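Local coordinates for hydrogenase maturation factor (Thermoanaerobacter tengcongensis, PDB 3VTI), which probably accepts a carbamoyl group from HypF as a thiocarboxamide and dehydrates it with ATP to a nitrile during the maturation of [NiFe]-hydrogenases, at residues Asn140-Gly144 against Glu283-Ser287; Gly182-Leu187 against Ile268-His272; Ala193-Asp199 against Lys252-Glu258; Ala206-Tyr210 against Ile301-Pro305; Gly219-Glu225 against Leu289-Ile295. All blocks are in the same frame, centred on the assembly; numbering follows the deposited sequence.

Interaction 1 of 5, residues Asn140-Gly144 against Glu283-Ser287; sequences NAKPG and EVNDS
Asn140-Gly144 is an irregular loop. It meets the end of strand 279-285, whose last residues Glu283-Asn285 open the second segment. The touching parts run 78° apart. Ala141, Lys142 and Pro143 are extended. Gly144 turns to phi/psi 109/-18, where a CB would jam against the carbonyl O of Pro143. Pro143 and Val284 are the closest pair, with CA atoms 4.9 Å apart. Val284 is the hub. Its side chain is in the t rotamer and points toward the loop. Its CG2 packs on Ala141 CB at 4.2 Å, and its CG1 lies 3.3 Å from Lys142 O. Its carbonyl O accepts a hydrogen bond from Gly144 N at 3.1 Å and a CA-H...O contact from Pro143 CA at 3.4 Å. The Pro143 ring is C-gamma exo, and its CG sits 3.6 Å from Asn285 O. Asp286 is t, so its OD1 comes within 4.1 Å of Pro143 CG. Asn285 (m) points away, and its ND2 donates to Ser287 OG at 3.1 Å. The Gly144 bond begins the antiparallel pairing of strands 146-149 and 279-285 in the mixed sheet of the AIR synthase-like C-terminal domain. On the other edge of strand 279-285 lies strand 219-223.

Interaction 2 of 5, residues Gly182-Leu187 against Ile268-His272; sequences GLIEKL and IMKSH
Two helix ends meet here. Gly182-Leu187 is the last part of helix 181-187. Ile268-His272 covers the end of helix 262-270 and the residues after it. The closest CA pairs are Leu183 with His272 and Leu187 with Ile268, both at 6.4 Å. Ile268 (m) points toward the first helix. Its CG2 sits between Lys186 and Leu187, 3.6 Å from Lys186 CB and 4.2 Å from Leu187 CD2. Met269 (m) puts its CG against both leucines, 4.2 Å from Leu183 CD1 and 4.3 Å from Leu187 CD1. This is helix-to-helix packing on one face of the AIR synthase-like C-terminal domain, where Leu183 also reaches Val253, just before strand 254-257, and Leu187 reaches Val255 on that strand. His272 is t, and its ring lies flat over Leu183. Leu183 CB is 3.8 Å from the ring centroid, a CH-pi contact. His272 ND1 is hydrogen-bonded to Tyr274 N. Lys186 passes the ring edge, its CD 3.7 Å from His272 CD2. Its NZ then donates to Ser271 OG at 3.1 Å, and Ser271 OG donates to Ile268 O at 3.1 Å.

Interaction 3 of 5, residues Ala193-Asp199 against Lys252-Glu258; sequences AIKVLRD and KVVVVVE. With MG (magnesium ion), chain K.
This antiparallel strand pair carries a magnesium ligand at one end and a classic beta bulge at the other. It forms one edge of the mixed sheet in the AIR synthase-like C-terminal domain. The axes of strands 194-198 and 254-257 approach to 4.7 Å at 164°. Ile194-Val257 and Leu197-Val255 are non-hydrogen-bonded pairs. Val196-Val256 and Arg198-Val254 are hydrogen-bonded pairs. The register shifts by one because Lys195 and Val196 both face Val256. Lys195 has phi/psi -103/-44. Val256 O accepts from Lys195 N at 2.9 Å and weakly from Val196 N at 3.4 Å. Val256 N returns a bond to Val196 O at 3.0 Å. Arg198 N to Val254 O is 3.1 Å, and Val254 N to Arg198 O is 2.8 Å. Glu258 N bonds to Ala193 O at 2.9 Å. Ile194 (m) and Leu197 (m) share a face with Val255 and Val257. Ile194 CD1 is 3.6 Å from Val257 CG1, and Leu197 CD2 is 3.7 Å from Val255 CG1. Helix 181-187 covers this face. Val196, Arg198, Val254 and Val256 lie under helix 204-216. Arg198 (t) makes salt bridges to Asp22 and Glu211. Asp22 and Asp60 also bind the magnesium. Asp199 is in the p rotamer, and its OD1 binds MG at 2.4 Å, the same distance as water 1.

Interaction 4 of 5, residues Ala206-Tyr210 against Ile301-Pro305; sequences AEVLY and IVDRP
This is a helix-to-tail contact. The modelled C-terminal residues Ile301-Pro305 run in extended form past helix 204-216, beside the edge of the C-terminal domain sheet. Residues Ala206-Tyr210 are regular helix. The closest CA pair is Ala206 with Arg304 at 6.6 Å. Tyr210 (chi1 -91°, chi2 -84°) points toward the tail. Its OH donates to Val302 O at 2.3 Å, a very short hydrogen bond. Val302 O lies near the plane of the ring, at its edge. Arg304 (chi1 t, chi2 t) brings NE over one face of that ring. Arg304 NH2 is 3.7 Å from Tyr210 CD1, which lies at the edge of the guanidinium. Ala206 CB fits between Val302 CG1 at 4.0 Å and Pro305 CD at 4.1 Å. Glu207 is t, then p. Its OE1 is 3.7 Å from Arg304 CG and 4.4 Å from Arg304 NE, beyond a salt bridge. Val302 (t) also packs on Val290 and Ile292. Leu209 reaches Ile220, Ile222 and Val290, so the helix packs on strands 219-223 and 290-293, while the tail continues from edge strand 299-301, with Val302 backbone-bonded to Val290.

Interaction 5 of 5, residues Gly219-Glu225 against Leu289-Ile295; sequences GIKIYEE and LVTINTI
Backbone hydrogen bonds define a parallel pair with an unbroken register from Ile220-Val290 to Tyr223-Asn293. The axes of strands 219-223 and 290-293 come within 4.6 Å at 21°. The ladder runs Ile220 N to Leu289 O at 2.8 Å, Thr291 N to Ile220 O at 2.9 Å, Ile222 N to Thr291 O at 2.9 Å, Asn293 N to Ile222 O at 2.8 Å and Glu224 N to Asn293 O at 2.9 Å. CA-H...O contacts support it, such as Ile292 CA to Ile222 O at 3.3 Å. At Gly219 a CB would clash with Leu289 O. The pair belongs to the mixed sheet of the AIR synthase-like C-terminal domain, between strands 279-285 and 299-301. Apolar contacts lie on the face of Ile220, Ile222, Val290 and Ile292. Ile222 is p, and its CG1 is 3.9 Å from Ile292 CB. Helix 204-216 packs against Ile220, Ile222 and Val290. Polar contacts lie on the face of Lys221, Tyr223, Thr291 and Asn293. Lys221 (t, t, m) donates a hydrogen bond from NZ to Asn293 OD1 at 2.6 Å. Water 2 accepts from Lys221 NZ at 2.8 Å and weakly from Asn293 ND2 at 3.4 Å. Ser299 also bonds to Lys221 NZ. Tyr223 (m) has CD1 3.8 Å from Asn293 CB. Glu224 (t) places OE1 3.4 Å from Thr294 CB.

From the N terminus, the segment 140-144 comes first, and interaction 1 closes on it only at 283-287. Interaction 2 opens next and is nested inside the long loop that interaction 1 closes. Interaction 3 is nested inside interaction 2, and the two touch through helix 181-187 on the strand pair. Interaction 4 opens at helix 204-216 and runs to the C-terminal end of the model. It crosses interactions 1, 2 and 3. Interaction 5 is nested inside interaction 4 and also crosses the first three. Interactions 1, 3 and 5 reach one sheet, with interaction 1 touching both of the others. Interaction 4 ties helix 204-216 and the tail to the strands of interaction 5.

Interaction 1 of 5, residues Asn140-Gly144 against Glu283-Ser287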
# COMPACT_ATOMS: atom_id res chain seq x y z
N ASN C 140 -26.76 19.21 6.24
CA ASN C 140 -28.20 19.39 6.01
C ASN C 140 -29.13 19.01 7.17
O ASN C 140 -30.34 19.16 7.05
CB ASN C 140 -28.65 18.67 4.73
CG ASN C 140 -28.30 19.43 3.46
OD1 ASN C 140 -27.74 20.53 3.50
ND2 ASN C 140 -28.62 18.84 2.31
N ALA C 141 -28.58 18.51 8.27
CA ALA C 141 -29.41 18.14 9.40
C ALA C 141 -29.92 19.38 10.17
O ALA C 141 -29.13 20.27 10.52
CB ALA C 141 -28.67 17.18 10.32
N LYS C 142 -31.23 19.42 10.39
CA LYS C 142 -31.89 20.44 11.23
C LYS C 142 -32.54 19.77 12.45
O LYS C 142 -32.93 18.60 12.37
CB LYS C 142 -32.99 21.19 10.44
CG LYS C 142 -32.60 21.79 9.09
CD LYS C 142 -31.64 22.97 9.22
CE LYS C 142 -31.32 23.57 7.84
NZ LYS C 142 -29.96 24.19 7.76
N PRO C 143 -32.65 20.49 13.58
CA PRO C 143 -33.35 19.93 14.75
C PRO C 143 -34.78 19.51 14.42
O PRO C 143 -35.52 20.27 13.79
CB PRO C 143 -33.35 21.09 15.75
CG PRO C 143 -32.20 21.92 15.36
CD PRO C 143 -32.12 21.84 13.87
N GLY C 144 -35.16 18.31 14.83
CA GLY C 144 -36.47 17.75 14.49
C GLY C 144 -36.38 16.60 13.49
O GLY C 144 -37.33 15.83 13.35
N GLU C 283 -32.86 11.13 17.01
CA GLU C 283 -33.41 12.44 16.64
C GLU C 283 -32.31 13.50 16.70
O GLU C 283 -31.44 13.46 17.57
CB GLU C 283 -34.57 12.82 17.59
CG GLU C 283 -35.45 13.96 17.07
CD GLU C 283 -36.56 14.39 18.04
OE1 GLU C 283 -36.25 14.86 19.16
OE2 GLU C 283 -37.75 14.29 17.66
N VAL C 284 -32.36 14.44 15.76
CA VAL C 284 -31.44 15.57 15.71
C VAL C 284 -31.84 16.65 16.73
O VAL C 284 -32.95 17.19 16.69
CB VAL C 284 -31.38 16.15 14.29
CG1 VAL C 284 -30.52 17.40 14.25
CG2 VAL C 284 -30.85 15.12 13.31
N ASN C 285 -30.91 16.95 17.64
CA ASN C 285 -31.12 17.86 18.76
C ASN C 285 -30.83 19.31 18.45
O ASN C 285 -30.30 19.64 17.39
CB ASN C 285 -30.22 17.46 19.94
CG ASN C 285 -30.76 16.31 20.75
OD1 ASN C 285 -31.89 15.84 20.54
ND2 ASN C 285 -29.97 15.86 21.72
N ASP C 286 -31.18 20.15 19.41
CA ASP C 286 -30.84 21.56 19.44
C ASP C 286 -29.43 21.68 20.04
O ASP C 286 -28.67 22.58 19.70
CB ASP C 286 -31.85 22.31 20.33
CG ASP C 286 -32.03 23.77 19.94
OD1 ASP C 286 -31.80 24.14 18.77
OD2 ASP C 286 -32.43 24.57 20.82
N SER C 287 -29.13 20.75 20.95
CA SER C 287 -27.86 20.70 21.65
C SER C 287 -26.79 20.37 20.65
O SER C 287 -27.04 19.60 19.71
CB SER C 287 -27.90 19.61 22.72
OG SER C 287 -28.06 18.32 22.14

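Interaction 2 of 5, residues Gly182-Leu187 against Ile268-His272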
# COMPACT_ATOMS: atom_id res chain seq x y z
N GLY C 182 -28.54 0.70 -4.73
CA GLY C 182 -29.91 0.25 -4.98
C GLY C 182 -30.86 0.71 -3.89
O GLY C 182 -31.95 1.22 -4.17
N LEU C 183 -30.44 0.53 -2.63
CA LEU C 183 -31.21 0.99 -1.48
C LEU C 183 -31.35 2.52 -1.46
O LEU C 183 -32.43 3.06 -1.21
CB LEU C 183 -30.57 0.47 -0.19
CG LEU C 183 -31.13 0.87 1.17
CD1 LEU C 183 -31.07 -0.28 2.14
CD2 LEU C 183 -30.36 2.04 1.73
N ILE C 184 -30.24 3.20 -1.74
CA ILE C 184 -30.22 4.66 -1.81
C ILE C 184 -31.13 5.18 -2.93
O ILE C 184 -31.88 6.15 -2.75
CB ILE C 184 -28.76 5.18 -1.90
CG1 ILE C 184 -28.03 4.90 -0.58
CG2 ILE C 184 -28.71 6.66 -2.22
CD1 ILE C 184 -26.51 5.04 -0.63
N GLU C 185 -31.11 4.52 -4.08
CA GLU C 185 -32.00 4.86 -5.18
C GLU C 185 -33.49 4.86 -4.75
O GLU C 185 -34.26 5.74 -5.15
CB GLU C 185 -31.78 3.91 -6.37
CG GLU C 185 -32.64 4.25 -7.62
CD GLU C 185 -32.41 3.28 -8.78
OE1 GLU C 185 -31.45 3.49 -9.56
OE2 GLU C 185 -33.18 2.31 -8.90
N LYS C 186 -33.88 3.88 -3.93
CA LYS C 186 -35.26 3.80 -3.45
C LYS C 186 -35.55 4.86 -2.39
O LYS C 186 -36.69 5.30 -2.24
CB LYS C 186 -35.61 2.40 -2.92
CG LYS C 186 -35.57 1.30 -3.97
CD LYS C 186 -35.83 -0.07 -3.35
CE LYS C 186 -37.33 -0.38 -3.25
NZ LYS C 186 -37.61 -1.43 -2.22
N LEU C 187 -34.52 5.26 -1.65
CA LEU C 187 -34.66 6.33 -0.66
C LEU C 187 -34.79 7.67 -1.35
O LEU C 187 -35.56 8.51 -0.91
CB LEU C 187 -33.47 6.35 0.31
CG LEU C 187 -33.51 5.44 1.53
CD1 LEU C 187 -32.14 5.36 2.20
CD2 LEU C 187 -34.57 5.89 2.54
N ILE C 268 -39.29 1.95 3.09
CA ILE C 268 -38.53 1.85 1.86
C ILE C 268 -37.31 0.96 2.06
O ILE C 268 -36.99 0.14 1.20
CB ILE C 268 -38.10 3.25 1.33
CG1 ILE C 268 -39.27 3.94 0.62
CG2 ILE C 268 -36.89 3.15 0.38
CD1 ILE C 268 -39.10 5.44 0.46
N MET C 269 -36.65 1.11 3.21
CA MET C 269 -35.50 0.28 3.52
C MET C 269 -35.91 -1.15 3.82
O MET C 269 -35.35 -2.07 3.24
CB MET C 269 -34.68 0.87 4.68
CG MET C 269 -33.86 2.05 4.27
SD MET C 269 -32.77 2.68 5.56
CE MET C 269 -33.92 3.62 6.55
N LYS C 270 -36.90 -1.33 4.69
CA LYS C 270 -37.34 -2.68 5.09
C LYS C 270 -37.82 -3.57 3.94
O LYS C 270 -37.90 -4.79 4.09
CB LYS C 270 -38.40 -2.62 6.20
CG LYS C 270 -37.80 -2.47 7.60
CD LYS C 270 -38.74 -2.96 8.69
CE LYS C 270 -38.06 -2.94 10.06
NZ LYS C 270 -36.81 -3.79 10.15
N SER C 271 -38.14 -2.96 2.81
CA SER C 271 -38.62 -3.70 1.65
C SER C 271 -37.48 -3.92 0.65
O SER C 271 -37.72 -4.33 -0.50
CB SER C 271 -39.78 -2.96 1.00
OG SER C 271 -39.31 -1.79 0.35
N HIS C 272 -36.25 -3.64 1.08
CA HIS C 272 -35.06 -3.84 0.26
C HIS C 272 -34.13 -4.86 0.91
O HIS C 272 -33.95 -4.84 2.13
CB HIS C 272 -34.33 -2.51 0.05
CG HIS C 272 -33.19 -2.59 -0.92
ND1 HIS C 272 -31.96 -3.10 -0.58
CD2 HIS C 272 -33.09 -2.21 -2.21
CE1 HIS C 272 -31.15 -3.04 -1.62
NE2 HIS C 272 -31.82 -2.50 -2.63

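Interaction 3 of 5, residues Ala193-Asp199 against Lys252-Glu258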
# COMPACT_ATOMS: atom_id res chain seq x y z
N ALA C 193 -36.46 15.53 1.25
CA ALA C 193 -36.71 15.06 2.61
C ALA C 193 -35.55 14.22 3.15
O ALA C 193 -35.35 14.13 4.36
CB ALA C 193 -38.03 14.27 2.67
N ILE C 194 -34.80 13.60 2.24
CA ILE C 194 -33.54 12.95 2.59
C ILE C 194 -32.49 14.05 2.73
O ILE C 194 -32.17 14.75 1.76
CB ILE C 194 -33.10 11.93 1.50
CG1 ILE C 194 -34.18 10.86 1.26
CG2 ILE C 194 -31.71 11.35 1.81
CD1 ILE C 194 -34.41 9.88 2.41
N LYS C 195 -31.98 14.21 3.94
CA LYS C 195 -31.09 15.32 4.24
C LYS C 195 -29.62 14.91 4.31
O LYS C 195 -28.77 15.60 3.75
CB LYS C 195 -31.55 16.02 5.52
CG LYS C 195 -32.76 16.90 5.28
CD LYS C 195 -33.41 17.23 6.58
CE LYS C 195 -34.00 18.63 6.60
NZ LYS C 195 -32.94 19.68 6.65
N VAL C 196 -29.33 13.79 4.96
CA VAL C 196 -27.96 13.29 5.11
C VAL C 196 -27.87 11.79 4.84
O VAL C 196 -28.76 11.03 5.23
CB VAL C 196 -27.38 13.56 6.52
CG1 VAL C 196 -25.97 12.95 6.67
CG2 VAL C 196 -27.39 15.05 6.82
N LEU C 197 -26.81 11.39 4.16
CA LEU C 197 -26.52 9.99 3.92
C LEU C 197 -25.03 9.78 4.14
O LEU C 197 -24.21 10.47 3.54
CB LEU C 197 -26.89 9.59 2.48
CG LEU C 197 -28.37 9.47 2.10
CD1 LEU C 197 -28.49 9.22 0.61
CD2 LEU C 197 -29.08 8.38 2.87
N ARG C 198 -24.69 8.84 5.01
CA ARG C 198 -23.29 8.46 5.21
C ARG C 198 -23.15 7.02 5.70
O ARG C 198 -23.88 6.58 6.58
CB ARG C 198 -22.57 9.42 6.17
CG ARG C 198 -21.09 9.09 6.36
CD ARG C 198 -20.32 10.29 6.90
NE ARG C 198 -20.13 11.31 5.88
CZ ARG C 198 -19.47 12.45 6.05
NH1 ARG C 198 -18.92 12.75 7.22
NH2 ARG C 198 -19.37 13.30 5.04
N ASP C 199 -22.20 6.30 5.11
CA ASP C 199 -21.87 4.96 5.56
C ASP C 199 -20.88 4.99 6.74
O ASP C 199 -19.84 5.64 6.66
CB ASP C 199 -21.33 4.11 4.40
CG ASP C 199 -20.15 4.76 3.68
OD1 ASP C 199 -19.99 6.01 3.72
OD2 ASP C 199 -19.38 3.99 3.05
N LYS C 252 -23.87 -0.69 5.38
CA LYS C 252 -24.86 0.12 6.10
C LYS C 252 -24.81 1.61 5.74
O LYS C 252 -23.76 2.16 5.39
CB LYS C 252 -24.73 -0.05 7.62
CG LYS C 252 -24.73 -1.49 8.12
CD LYS C 252 -26.07 -2.18 7.88
CE LYS C 252 -25.89 -3.68 7.64
NZ LYS C 252 -25.19 -4.39 8.75
N VAL C 253 -25.95 2.26 5.84
CA VAL C 253 -25.99 3.71 5.69
C VAL C 253 -26.78 4.32 6.84
O VAL C 253 -27.82 3.78 7.25
CB VAL C 253 -26.54 4.15 4.29
CG1 VAL C 253 -28.02 3.70 4.09
CG2 VAL C 253 -26.38 5.67 4.08
N VAL C 254 -26.26 5.42 7.38
CA VAL C 254 -26.97 6.28 8.33
C VAL C 254 -27.74 7.33 7.54
O VAL C 254 -27.19 8.01 6.68
CB VAL C 254 -25.99 7.00 9.27
CG1 VAL C 254 -26.71 8.07 10.13
CG2 VAL C 254 -25.27 5.98 10.15
N VAL C 255 -29.02 7.45 7.86
CA VAL C 255 -29.90 8.36 7.13
C VAL C 255 -30.54 9.38 8.05
O VAL C 255 -31.11 9.04 9.06
CB VAL C 255 -31.05 7.61 6.46
CG1 VAL C 255 -31.72 8.47 5.42
CG2 VAL C 255 -30.58 6.30 5.88
N VAL C 256 -30.48 10.64 7.65
CA VAL C 256 -31.24 11.69 8.32
C VAL C 256 -32.36 12.16 7.39
O VAL C 256 -32.11 12.39 6.21
CB VAL C 256 -30.32 12.87 8.74
CG1 VAL C 256 -31.06 13.85 9.59
CG2 VAL C 256 -29.11 12.34 9.51
N VAL C 257 -33.58 12.27 7.91
CA VAL C 257 -34.76 12.64 7.11
C VAL C 257 -35.65 13.67 7.81
O VAL C 257 -35.56 13.86 9.02
CB VAL C 257 -35.67 11.42 6.78
CG1 VAL C 257 -34.93 10.40 5.95
CG2 VAL C 257 -36.20 10.76 8.04
N GLU C 258 -36.53 14.30 7.03
CA GLU C 258 -37.59 15.11 7.60
C GLU C 258 -38.52 14.26 8.45
O GLU C 258 -38.83 13.11 8.12
CB GLU C 258 -38.40 15.83 6.51
CG GLU C 258 -37.71 17.07 5.95
CD GLU C 258 -38.68 18.18 5.62
OE1 GLU C 258 -39.42 18.61 6.54
OE2 GLU C 258 -38.70 18.64 4.46
MG MG K . -18.07 7.33 3.24
O HOH W 1 -16.51 9.15 3.26

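Interaction 4 of 5, residues Ala206-Tyr210 against Ile301-Pro305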
# COMPACT_ATOMS: atom_id res chain seq x y z
N ALA C 206 -20.80 6.07 15.69
CA ALA C 206 -20.42 7.17 16.57
C ALA C 206 -19.80 8.33 15.79
O ALA C 206 -20.21 9.49 15.95
CB ALA C 206 -19.47 6.68 17.65
N GLU C 207 -18.83 8.01 14.94
CA GLU C 207 -18.05 9.00 14.20
C GLU C 207 -18.92 9.76 13.19
O GLU C 207 -18.82 10.99 13.10
CB GLU C 207 -16.86 8.33 13.52
CG GLU C 207 -15.90 9.26 12.79
CD GLU C 207 -15.20 10.25 13.71
OE1 GLU C 207 -14.83 9.90 14.86
OE2 GLU C 207 -15.00 11.40 13.26
N VAL C 208 -19.77 9.04 12.47
CA VAL C 208 -20.75 9.65 11.58
C VAL C 208 -21.61 10.70 12.31
O VAL C 208 -21.75 11.83 11.84
CB VAL C 208 -21.65 8.57 10.92
CG1 VAL C 208 -22.91 9.20 10.27
CG2 VAL C 208 -20.88 7.75 9.90
N LEU C 209 -22.18 10.33 13.46
CA LEU C 209 -23.06 11.23 14.20
C LEU C 209 -22.33 12.51 14.58
O LEU C 209 -22.88 13.60 14.46
CB LEU C 209 -23.66 10.54 15.44
CG LEU C 209 -24.49 9.26 15.27
CD1 LEU C 209 -24.90 8.68 16.62
CD2 LEU C 209 -25.73 9.45 14.37
N TYR C 210 -21.08 12.37 15.01
CA TYR C 210 -20.23 13.50 15.35
C TYR C 210 -19.92 14.37 14.14
O TYR C 210 -19.84 15.59 14.25
CB TYR C 210 -18.92 13.04 16.00
CG TYR C 210 -18.99 12.94 17.50
CD1 TYR C 210 -18.78 14.06 18.30
CD2 TYR C 210 -19.27 11.73 18.13
CE1 TYR C 210 -18.85 13.98 19.69
CE2 TYR C 210 -19.34 11.64 19.52
CZ TYR C 210 -19.13 12.77 20.29
OH TYR C 210 -19.20 12.67 21.67
N ILE C 301 -23.32 11.05 27.15
CA ILE C 301 -22.64 11.41 25.90
C ILE C 301 -22.00 10.18 25.26
O ILE C 301 -21.49 9.29 25.94
CB ILE C 301 -21.56 12.53 26.09
CG1 ILE C 301 -20.47 12.12 27.10
CG2 ILE C 301 -22.21 13.85 26.50
CD1 ILE C 301 -19.17 11.63 26.46
N VAL C 302 -22.07 10.12 23.93
CA VAL C 302 -21.40 9.09 23.18
C VAL C 302 -19.93 9.49 23.09
O VAL C 302 -19.62 10.61 22.69
CB VAL C 302 -22.01 8.92 21.78
CG1 VAL C 302 -21.25 7.87 20.98
CG2 VAL C 302 -23.49 8.55 21.88
N ASP C 303 -19.04 8.58 23.47
CA ASP C 303 -17.60 8.84 23.43
C ASP C 303 -17.08 8.70 22.00
O ASP C 303 -17.57 7.87 21.23
CB ASP C 303 -16.86 7.90 24.37
CG ASP C 303 -17.24 8.12 25.84
OD1 ASP C 303 -16.86 9.17 26.41
OD2 ASP C 303 -17.91 7.25 26.42
N ARG C 304 -16.09 9.53 21.65
CA ARG C 304 -15.49 9.48 20.31
C ARG C 304 -14.33 8.47 20.22
O ARG C 304 -13.45 8.48 21.08
CB ARG C 304 -15.05 10.88 19.87
CG ARG C 304 -14.75 10.98 18.38
CD ARG C 304 -14.08 12.30 18.01
NE ARG C 304 -15.05 13.31 17.61
CZ ARG C 304 -14.76 14.37 16.84
NH1 ARG C 304 -13.52 14.55 16.38
NH2 ARG C 304 -15.71 15.25 16.53
N PRO C 305 -14.34 7.60 19.18
CA PRO C 305 -13.29 6.59 18.93
C PRO C 305 -11.86 7.14 18.91
O PRO C 305 -11.00 6.76 19.72
CB PRO C 305 -13.65 6.03 17.54
CG PRO C 305 -15.11 6.26 17.40
CD PRO C 305 -15.46 7.49 18.22

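Interaction 5 of 5, residues Gly219-Glu225 against Leu289-Ile295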
# COMPACT_ATOMS: atom_id res chain seq x y z
N GLY C 219 -27.08 18.67 17.39
CA GLY C 219 -26.81 17.50 18.23
C GLY C 219 -27.64 16.32 17.79
O GLY C 219 -28.56 16.47 16.99
N ILE C 220 -27.30 15.14 18.28
CA ILE C 220 -28.04 13.92 17.93
C ILE C 220 -28.25 13.02 19.14
O ILE C 220 -27.31 12.72 19.89
CB ILE C 220 -27.36 13.11 16.78
CG1 ILE C 220 -27.22 13.98 15.52
CG2 ILE C 220 -28.19 11.87 16.44
CD1 ILE C 220 -26.67 13.27 14.31
N LYS C 221 -29.49 12.61 19.31
CA LYS C 221 -29.84 11.70 20.35
C LYS C 221 -30.25 10.37 19.78
O LYS C 221 -31.15 10.29 18.99
CB LYS C 221 -30.95 12.27 21.20
CG LYS C 221 -31.31 11.41 22.37
CD LYS C 221 -32.01 12.21 23.42
CE LYS C 221 -31.05 12.97 24.29
NZ LYS C 221 -31.04 12.48 25.67
N ILE C 222 -29.58 9.33 20.22
CA ILE C 222 -29.96 7.97 19.85
C ILE C 222 -30.46 7.13 21.04
O ILE C 222 -30.27 7.49 22.21
CB ILE C 222 -28.84 7.23 19.07
CG1 ILE C 222 -27.58 7.05 19.92
CG2 ILE C 222 -28.54 7.97 17.76
CD1 ILE C 222 -26.49 6.21 19.26
N TYR C 223 -31.11 6.02 20.72
CA TYR C 223 -31.76 5.18 21.72
C TYR C 223 -31.18 3.77 21.73
O TYR C 223 -31.24 3.05 20.73
CB TYR C 223 -33.29 5.19 21.52
CG TYR C 223 -33.87 6.58 21.74
CD1 TYR C 223 -34.33 6.97 22.99
CD2 TYR C 223 -33.91 7.51 20.70
CE1 TYR C 223 -34.85 8.26 23.20
CE2 TYR C 223 -34.42 8.79 20.90
CZ TYR C 223 -34.88 9.16 22.15
OH TYR C 223 -35.38 10.43 22.35
N GLU C 224 -30.61 3.41 22.87
CA GLU C 224 -29.98 2.10 23.07
C GLU C 224 -30.86 0.93 22.61
O GLU C 224 -30.42 0.11 21.81
CB GLU C 224 -29.60 1.93 24.54
CG GLU C 224 -28.87 0.62 24.85
CD GLU C 224 -28.46 0.54 26.31
OE1 GLU C 224 -29.34 0.65 27.20
OE2 GLU C 224 -27.25 0.35 26.56
N GLU C 225 -32.09 0.87 23.13
CA GLU C 225 -33.05 -0.19 22.80
C GLU C 225 -33.42 -0.29 21.32
O GLU C 225 -33.89 -1.34 20.87
CB GLU C 225 -34.34 -0.03 23.63
CG GLU C 225 -34.89 1.40 23.69
CD GLU C 225 -34.16 2.26 24.72
OE1 GLU C 225 -34.18 1.88 25.91
OE2 GLU C 225 -33.56 3.30 24.35
N LEU C 289 -24.55 18.37 20.92
CA LEU C 289 -24.03 17.19 21.60
C LEU C 289 -24.53 15.87 21.01
O LEU C 289 -25.63 15.80 20.44
CB LEU C 289 -24.37 17.24 23.09
CG LEU C 289 -23.62 18.16 24.06
CD1 LEU C 289 -22.11 17.98 23.96
CD2 LEU C 289 -24.01 19.64 23.89
N VAL C 290 -23.73 14.82 21.17
CA VAL C 290 -24.10 13.49 20.73
C VAL C 290 -24.35 12.62 21.95
O VAL C 290 -23.42 12.25 22.67
CB VAL C 290 -23.02 12.85 19.80
CG1 VAL C 290 -23.47 11.47 19.31
CG2 VAL C 290 -22.74 13.77 18.62
N THR C 291 -25.63 12.30 22.17
CA THR C 291 -26.07 11.61 23.39
C THR C 291 -26.83 10.32 23.09
O THR C 291 -27.50 10.19 22.07
CB THR C 291 -26.97 12.53 24.24
OG1 THR C 291 -28.15 12.89 23.51
CG2 THR C 291 -26.23 13.81 24.66
N ILE C 292 -26.73 9.36 24.01
CA ILE C 292 -27.47 8.10 23.91
C ILE C 292 -28.32 7.86 25.16
O ILE C 292 -27.84 7.96 26.29
CB ILE C 292 -26.53 6.89 23.64
CG1 ILE C 292 -27.34 5.59 23.53
CG2 ILE C 292 -25.43 6.79 24.70
CD1 ILE C 292 -26.54 4.38 23.11
N ASN C 293 -29.59 7.55 24.93
CA ASN C 293 -30.52 7.24 26.01
C ASN C 293 -30.66 5.75 26.22
O ASN C 293 -30.87 5.00 25.26
CB ASN C 293 -31.90 7.85 25.73
CG ASN C 293 -32.10 9.21 26.38
OD1 ASN C 293 -31.18 10.02 26.44
ND2 ASN C 293 -33.31 9.46 26.86
N THR C 294 -30.52 5.31 27.47
CA THR C 294 -30.77 3.92 27.84
C THR C 294 -32.25 3.75 28.19
O THR C 294 -33.03 4.71 28.11
CB THR C 294 -29.89 3.47 29.03
OG1 THR C 294 -30.33 4.12 30.23
CG2 THR C 294 -28.41 3.79 28.79
N ILE C 295 -32.63 2.52 28.54
CA ILE C 295 -33.97 2.24 29.06
C ILE C 295 -34.27 3.10 30.30
O ILE C 295 -33.41 3.25 31.18
CB ILE C 295 -34.21 0.72 29.37
CG1 ILE C 295 -33.10 0.14 30.26
CG2 ILE C 295 -34.33 -0.09 28.08
CD1 ILE C 295 -33.43 -1.22 30.90
O HOH W 2 -32.66 12.65 27.96